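Local coordinates for periplasmic cell division protein (SufI) (Aquifex aeolicus, PDB 6SYY) that probably oxidises substrates as a multicopper oxidase, carrying four copper ions and a methionine-rich loop with a role in catalysis, at residues Q206-D211 with T230-L235; L44-L49 with T236-M241. All blocks are in the same frame, centred on the assembly; numbering follows the deposited sequence.

Interaction 1 of 2, residues Q206-D211 with T230-L235; sequences QDKTFD and TILVNL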
loop_
_atom_site.group_PDB
_atom_site.type_symbol
_atom_site.label_atom_id
_atom_site.label_comp_id
_atom_site.label_asym_id
_atom_site.label_seq_id
_atom_site.Cartn_x
_atom_site.Cartn_y
_atom_site.Cartn_z
ATOM N N GLN A 206 10.965 -0.678 -0.974
ATOM C CA GLN A 206 10.980 -0.309 -2.379
ATOM C C GLN A 206 12.262 -0.829 -3.007
ATOM O O GLN A 206 13.312 -0.867 -2.362
ATOM C CB GLN A 206 10.903 1.209 -2.559
ATOM C CG GLN A 206 9.697 1.870 -1.919
ATOM C CD GLN A 206 9.672 3.360 -2.175
ATOM O OE1 GLN A 206 8.832 3.860 -2.926
ATOM N NE2 GLN A 206 10.603 4.080 -1.561
ATOM N N ASP A 207 12.177 -1.234 -4.268
ATOM C CA ASP A 207 13.364 -1.580 -5.033
ATOM C C ASP A 207 13.585 -0.523 -6.104
ATOM O O ASP A 207 12.632 -0.064 -6.745
ATOM C CB ASP A 207 13.263 -2.980 -5.655
ATOM C CG ASP A 207 12.052 -3.145 -6.551
ATOM O OD1 ASP A 207 11.022 -2.489 -6.304
ATOM O OD2 ASP A 207 12.132 -3.953 -7.501
ATOM N N LYS A 208 14.841 -0.111 -6.265
ATOM C CA LYS A 208 15.208 0.930 -7.216
ATOM C C LYS A 208 16.562 0.595 -7.832
ATOM O O LYS A 208 17.318 -0.232 -7.317
ATOM C CB LYS A 208 15.237 2.320 -6.552
ATOM C CG LYS A 208 13.859 2.803 -6.117
ATOM C CD LYS A 208 13.817 4.259 -5.663
ATOM C CE LYS A 208 12.376 4.648 -5.320
ATOM N NZ LYS A 208 12.267 5.954 -4.627
ATOM N N THR A 209 16.854 1.250 -8.953
ATOM C CA THR A 209 18.093 1.048 -9.690
ATOM C C THR A 209 18.789 2.389 -9.873
ATOM O O THR A 209 18.155 3.369 -10.283
ATOM C CB THR A 209 17.815 0.402 -11.049
ATOM O OG1 THR A 209 17.181 -0.868 -10.851
ATOM C CG2 THR A 209 19.106 0.203 -11.818
ATOM N N PHE A 210 20.088 2.427 -9.573
ATOM C CA PHE A 210 20.894 3.639 -9.645
ATOM C C PHE A 210 22.003 3.473 -10.672
ATOM O O PHE A 210 22.599 2.396 -10.784
ATOM C CB PHE A 210 21.523 3.969 -8.289
ATOM C CG PHE A 210 20.529 4.185 -7.194
ATOM C CD1 PHE A 210 20.111 5.463 -6.868
ATOM C CD2 PHE A 210 20.015 3.110 -6.484
ATOM C CE1 PHE A 210 19.200 5.672 -5.856
ATOM C CE2 PHE A 210 19.097 3.309 -5.471
ATOM C CZ PHE A 210 18.691 4.597 -5.156
ATOM N N ASP A 211 22.293 4.544 -11.409
ATOM C CA ASP A 211 23.432 4.546 -12.319
ATOM C C ASP A 211 24.697 4.903 -11.535
ATOM O O ASP A 211 24.689 4.994 -10.304
ATOM C CB ASP A 211 23.183 5.491 -13.495
ATOM C CG ASP A 211 23.109 6.953 -13.076
ATOM O OD1 ASP A 211 22.976 7.231 -11.867
ATOM O OD2 ASP A 211 23.185 7.830 -13.964
ATOM N N THR A 230 18.356 -2.574 -6.358
ATOM C CA THR A 230 18.749 -2.214 -5.004
ATOM C C THR A 230 17.510 -2.106 -4.126
ATOM O O THR A 230 16.530 -1.459 -4.507
ATOM C CB THR A 230 19.510 -0.882 -5.011
ATOM O OG1 THR A 230 20.685 -1.007 -5.824
ATOM C CG2 THR A 230 19.903 -0.473 -3.603
ATOM N N ILE A 231 17.553 -2.731 -2.952
ATOM C CA ILE A 231 16.420 -2.717 -2.032
ATOM C C ILE A 231 16.586 -1.568 -1.053
ATOM O O ILE A 231 17.672 -1.349 -0.503
ATOM C CB ILE A 231 16.292 -4.058 -1.292
ATOM C CG1 ILE A 231 16.293 -5.206 -2.296
ATOM C CG2 ILE A 231 15.015 -4.081 -0.469
ATOM C CD1 ILE A 231 15.116 -5.173 -3.260
ATOM N N LEU A 232 15.503 -0.829 -0.830
ATOM C CA LEU A 232 15.499 0.312 0.069
ATOM C C LEU A 232 14.368 0.160 1.071
ATOM O O LEU A 232 13.306 -0.385 0.758
ATOM C CB LEU A 232 15.332 1.639 -0.687
ATOM C CG LEU A 232 16.453 2.125 -1.612
ATOM C CD1 LEU A 232 16.469 1.365 -2.921
ATOM C CD2 LEU A 232 16.291 3.607 -1.877
ATOM N N VAL A 233 14.611 0.635 2.288
ATOM C CA VAL A 233 13.578 0.762 3.308
ATOM C C VAL A 233 13.573 2.214 3.751
ATOM O O VAL A 233 14.583 2.716 4.259
ATOM C CB VAL A 233 13.814 -0.179 4.497
ATOM C CG1 VAL A 233 12.613 -0.157 5.420
ATOM C CG2 VAL A 233 14.102 -1.591 4.018
ATOM N N ASN A 234 12.448 2.894 3.536
ATOM C CA ASN A 234 12.340 4.320 3.833
ATOM C C ASN A 234 13.444 5.104 3.132
ATOM O O ASN A 234 14.054 6.007 3.708
ATOM C CB ASN A 234 12.366 4.564 5.340
ATOM C CG ASN A 234 11.359 3.714 6.073
ATOM O OD1 ASN A 234 10.376 3.262 5.487
ATOM N ND2 ASN A 234 11.595 3.488 7.362
ATOM N N LEU A 235 13.706 4.739 1.874
ATOM C CA LEU A 235 14.766 5.337 1.061
ATOM C C LEU A 235 16.142 5.160 1.696
ATOM O O LEU A 235 17.010 6.026 1.561
ATOM C CB LEU A 235 14.500 6.820 0.779
ATOM C CG LEU A 235 13.504 7.134 -0.335
ATOM C CD1 LEU A 235 13.564 8.602 -0.680
ATOM C CD2 LEU A 235 13.776 6.282 -1.570
HETATM O O HOH W 1 21.344 0.048 -8.733
#
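Leu232 and Lys208 meet on one face of an antiparallel strand pair, CD1 of Leu232 lying 4.0 Å from CB of Lys208. The same leucine reaches toward the Phe210 ring tip to tip, and its CD1 comes to the ring edge 4.1 Å from CE2. The extended Lys208 chain crosses Leu235 obliquely, NZ 3.4 Å from CD2 of Leu235. Four backbone hydrogen bonds hold the strands, two in the Gln206-Leu232 pair and two in the Lys208-Thr230 pair; Leu232 N donates to Gln206 O at 2.7 Å. Between them the non-hydrogen-bonded pair Asp207-Ile231 turns to the other face, where CD1 of Ile231 touches CB of Asp207 at 3.7 Å. Where the strands part, a water accepts from Phe210 N (2.8 Å) and bonds Thr230 OG1 (3.2 Å). Farther out, Met82 packs on Lys208 and Leu235. The Gln206-Leu232 and Lys208-Thr230 pairs thus satisfy each other's backbone polarity, and aliphatic and aromatic carbons, with the lysine amine among them, pack on one face; on the other the buried Asp207 carboxylate is held by a salt bridge to Arg259 and a bond from Gly228 N, which would probably stabilise its charge.

Interaction 2 of 2, residues L44-L49 with T236-M241; sequences LSKQSL and TPNPYM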
loop_
_atom_site.group_PDB
_atom_site.type_symbol
_atom_site.label_atom_id
_atom_site.label_comp_id
_atom_site.label_asym_id
_atom_site.label_seq_id
_atom_site.Cartn_x
_atom_site.Cartn_y
_atom_site.Cartn_z
ATOM N N LEU A 44 28.517 -0.843 -0.416
ATOM C CA LEU A 44 28.090 0.224 0.482
ATOM C C LEU A 44 27.913 -0.295 1.906
ATOM O O LEU A 44 27.252 -1.311 2.122
ATOM C CB LEU A 44 26.785 0.854 -0.013
ATOM C CG LEU A 44 26.219 2.008 0.820
ATOM C CD1 LEU A 44 27.200 3.167 0.874
ATOM C CD2 LEU A 44 24.881 2.467 0.270
ATOM N N SER A 45 28.507 0.412 2.867
ATOM C CA SER A 45 28.366 0.053 4.271
ATOM C C SER A 45 26.894 0.055 4.678
ATOM O O SER A 45 26.050 0.713 4.061
ATOM C CB SER A 45 29.146 1.026 5.162
ATOM O OG SER A 45 30.501 1.133 4.765
ATOM N N LYS A 46 26.589 -0.709 5.726
ATOM C CA LYS A 46 25.261 -0.656 6.321
ATOM C C LYS A 46 24.938 0.773 6.750
ATOM O O LYS A 46 25.784 1.481 7.304
ATOM C CB LYS A 46 25.183 -1.596 7.526
ATOM C CG LYS A 46 24.227 -2.764 7.374
ATOM C CD LYS A 46 24.761 -3.784 6.396
ATOM C CE LYS A 46 23.935 -5.056 6.421
ATOM N NZ LYS A 46 24.386 -6.003 5.366
ATOM N N GLN A 47 23.707 1.199 6.486
ATOM C CA GLN A 47 23.250 2.541 6.815
ATOM C C GLN A 47 22.143 2.462 7.858
ATOM O O GLN A 47 21.321 1.541 7.833
ATOM C CB GLN A 47 22.745 3.278 5.562
ATOM C CG GLN A 47 23.801 3.494 4.475
ATOM C CD GLN A 47 24.882 4.479 4.889
ATOM O OE1 GLN A 47 24.596 5.538 5.449
ATOM N NE2 GLN A 47 26.136 4.128 4.620
ATOM N N SER A 48 22.127 3.425 8.778
ATOM C CA SER A 48 21.061 3.491 9.771
ATOM C C SER A 48 19.717 3.744 9.094
ATOM O O SER A 48 19.590 4.643 8.256
ATOM C CB SER A 48 21.358 4.592 10.785
ATOM O OG SER A 48 20.250 4.809 11.636
ATOM N N LEU A 49 18.715 2.946 9.457
ATOM C CA LEU A 49 17.403 3.065 8.836
ATOM C C LEU A 49 16.833 4.460 9.048
ATOM O O LEU A 49 16.720 4.932 10.183
ATOM C CB LEU A 49 16.445 2.020 9.404
ATOM C CG LEU A 49 15.010 2.192 8.900
ATOM C CD1 LEU A 49 14.919 1.803 7.439
ATOM C CD2 LEU A 49 14.022 1.400 9.734
ATOM N N THR A 236 16.357 4.041 2.385
ATOM C CA THR A 236 17.654 3.725 2.964
ATOM C C THR A 236 18.191 2.457 2.318
ATOM O O THR A 236 17.559 1.391 2.437
ATOM C CB THR A 236 17.568 3.545 4.481
ATOM O OG1 THR A 236 16.851 4.644 5.052
ATOM C CG2 THR A 236 18.964 3.481 5.090
ATOM N N PRO A 237 19.331 2.511 1.636
ATOM C CA PRO A 237 19.918 1.290 1.076
ATOM C C PRO A 237 20.692 0.511 2.128
ATOM O O PRO A 237 21.361 1.088 2.991
ATOM C CB PRO A 237 20.854 1.825 -0.012
ATOM C CG PRO A 237 21.289 3.152 0.526
ATOM C CD PRO A 237 20.107 3.713 1.281
ATOM N N ASN A 238 20.598 -0.813 2.039
ATOM C CA ASN A 238 21.313 -1.726 2.923
ATOM C C ASN A 238 21.175 -1.307 4.391
ATOM O O ASN A 238 22.173 -1.014 5.055
ATOM C CB ASN A 238 22.779 -1.810 2.521
ATOM C CG ASN A 238 23.516 -2.947 3.212
ATOM O OD1 ASN A 238 22.899 -3.905 3.680
ATOM N ND2 ASN A 238 24.841 -2.846 3.275
ATOM N N PRO A 239 19.956 -1.249 4.919
ATOM C CA PRO A 239 19.749 -0.628 6.229
ATOM C C PRO A 239 19.933 -1.577 7.408
ATOM O O PRO A 239 19.827 -2.801 7.299
ATOM C CB PRO A 239 18.295 -0.138 6.146
ATOM C CG PRO A 239 17.635 -1.101 5.222
ATOM C CD PRO A 239 18.684 -1.616 4.271
ATOM N N TYR A 240 20.227 -0.972 8.554
ATOM C CA TYR A 240 20.216 -1.643 9.841
ATOM C C TYR A 240 19.413 -0.799 10.820
ATOM O O TYR A 240 19.251 0.411 10.642
ATOM C CB TYR A 240 21.638 -1.871 10.397
ATOM C CG TYR A 240 22.361 -0.611 10.860
ATOM C CD1 TYR A 240 22.145 -0.077 12.133
ATOM C CD2 TYR A 240 23.276 0.032 10.032
ATOM C CE1 TYR A 240 22.805 1.076 12.555
ATOM C CE2 TYR A 240 23.944 1.181 10.450
ATOM C CZ TYR A 240 23.702 1.697 11.709
ATOM O OH TYR A 240 24.363 2.834 12.122
ATOM N N MET A 241 18.928 -1.449 11.873
ATOM C CA MET A 241 18.337 -0.738 12.997
ATOM C C MET A 241 18.693 -1.469 14.279
ATOM O O MET A 241 18.561 -2.695 14.350
ATOM C CB MET A 241 16.814 -0.623 12.860
ATOM C CG MET A 241 16.121 0.008 14.065
ATOM S SD MET A 241 14.350 0.267 13.818
ATOM C CE MET A 241 13.851 0.719 15.476
HETATM O O HOH W 2 18.812 2.889 12.727
#
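Tyr240 lays one face of its ring against the backbone of Ser48, whose CA sits 3.9 Å from the ring centroid and 17° off the normal, a CH-pi contact offset toward the rim. CG of the tyrosine stands between its own backbone N and carbonyl carbon (chi1 71°), and the ring leans over the neighbouring strand, with CE2 3.3 Å from Ser48 N. CB of Lys46 approaches CD2 obliquely, and Arg367 adds a cation-pi interaction. An alanine in place of Tyr240 would probably open a gap beside Ser48 and Lys46 and leave Arg367 without its aromatic partner. The backbones pair in parallel: Gln47 N donates to Asn238 O, Tyr240 N to Gln47 O at 2.8 Å, and Leu49 N to Tyr240 O. A water bound to Ser48 OG also donates to Tyr240 O. Asn238 grips the start of the N-terminal segment; with CG anti to the backbone N (chi1 -168°), its ND2 donates to Leu44 O at 3.1 Å, close to the amide plane. Lys46 crosses this amide at about a right angle, its NZ making a weak bond to OD1. CD2 of Leu44 also packs on CG of Pro237 at 3.7 Å, and CG2 of Thr236 lies 3.4 Å from Ser48 O, while Thr236 OG1 accepts from Asn50 N. Leu49 packs with CD1 4.1 Å from CB of Pro239 and also touches Met364, Ile201 and Val233. The arrangement is a short parallel edge pairing, in which the modelled N terminus adds a strand beside 239-244 in the cupredoxin-like beta architecture of multicopper oxidases.

Overall arrangement
From the modelled N terminus, residues 44-49 pair with 236-241, 187 residues on, so interaction 2 closes a long loop that includes the first cupredoxin-like region of the chain. Interaction 1 lies wholly within that loop: the chain leaves strand 200-208 near residue 208, the 18 residues between 211 and 230 hold neither helix nor strand, and 230-233 comes back to pair antiparallel with 206-208. The chain then passes directly into 236-241, so the second segments of the two contacts are consecutive, with the contact centres about 11 Å apart. Leu49 CD1 packs 3.3 Å from Val233 O, and Val233 also touches Pro239. Together they tie the N-terminal segment to strands 200-208, 230-233 and 239-244.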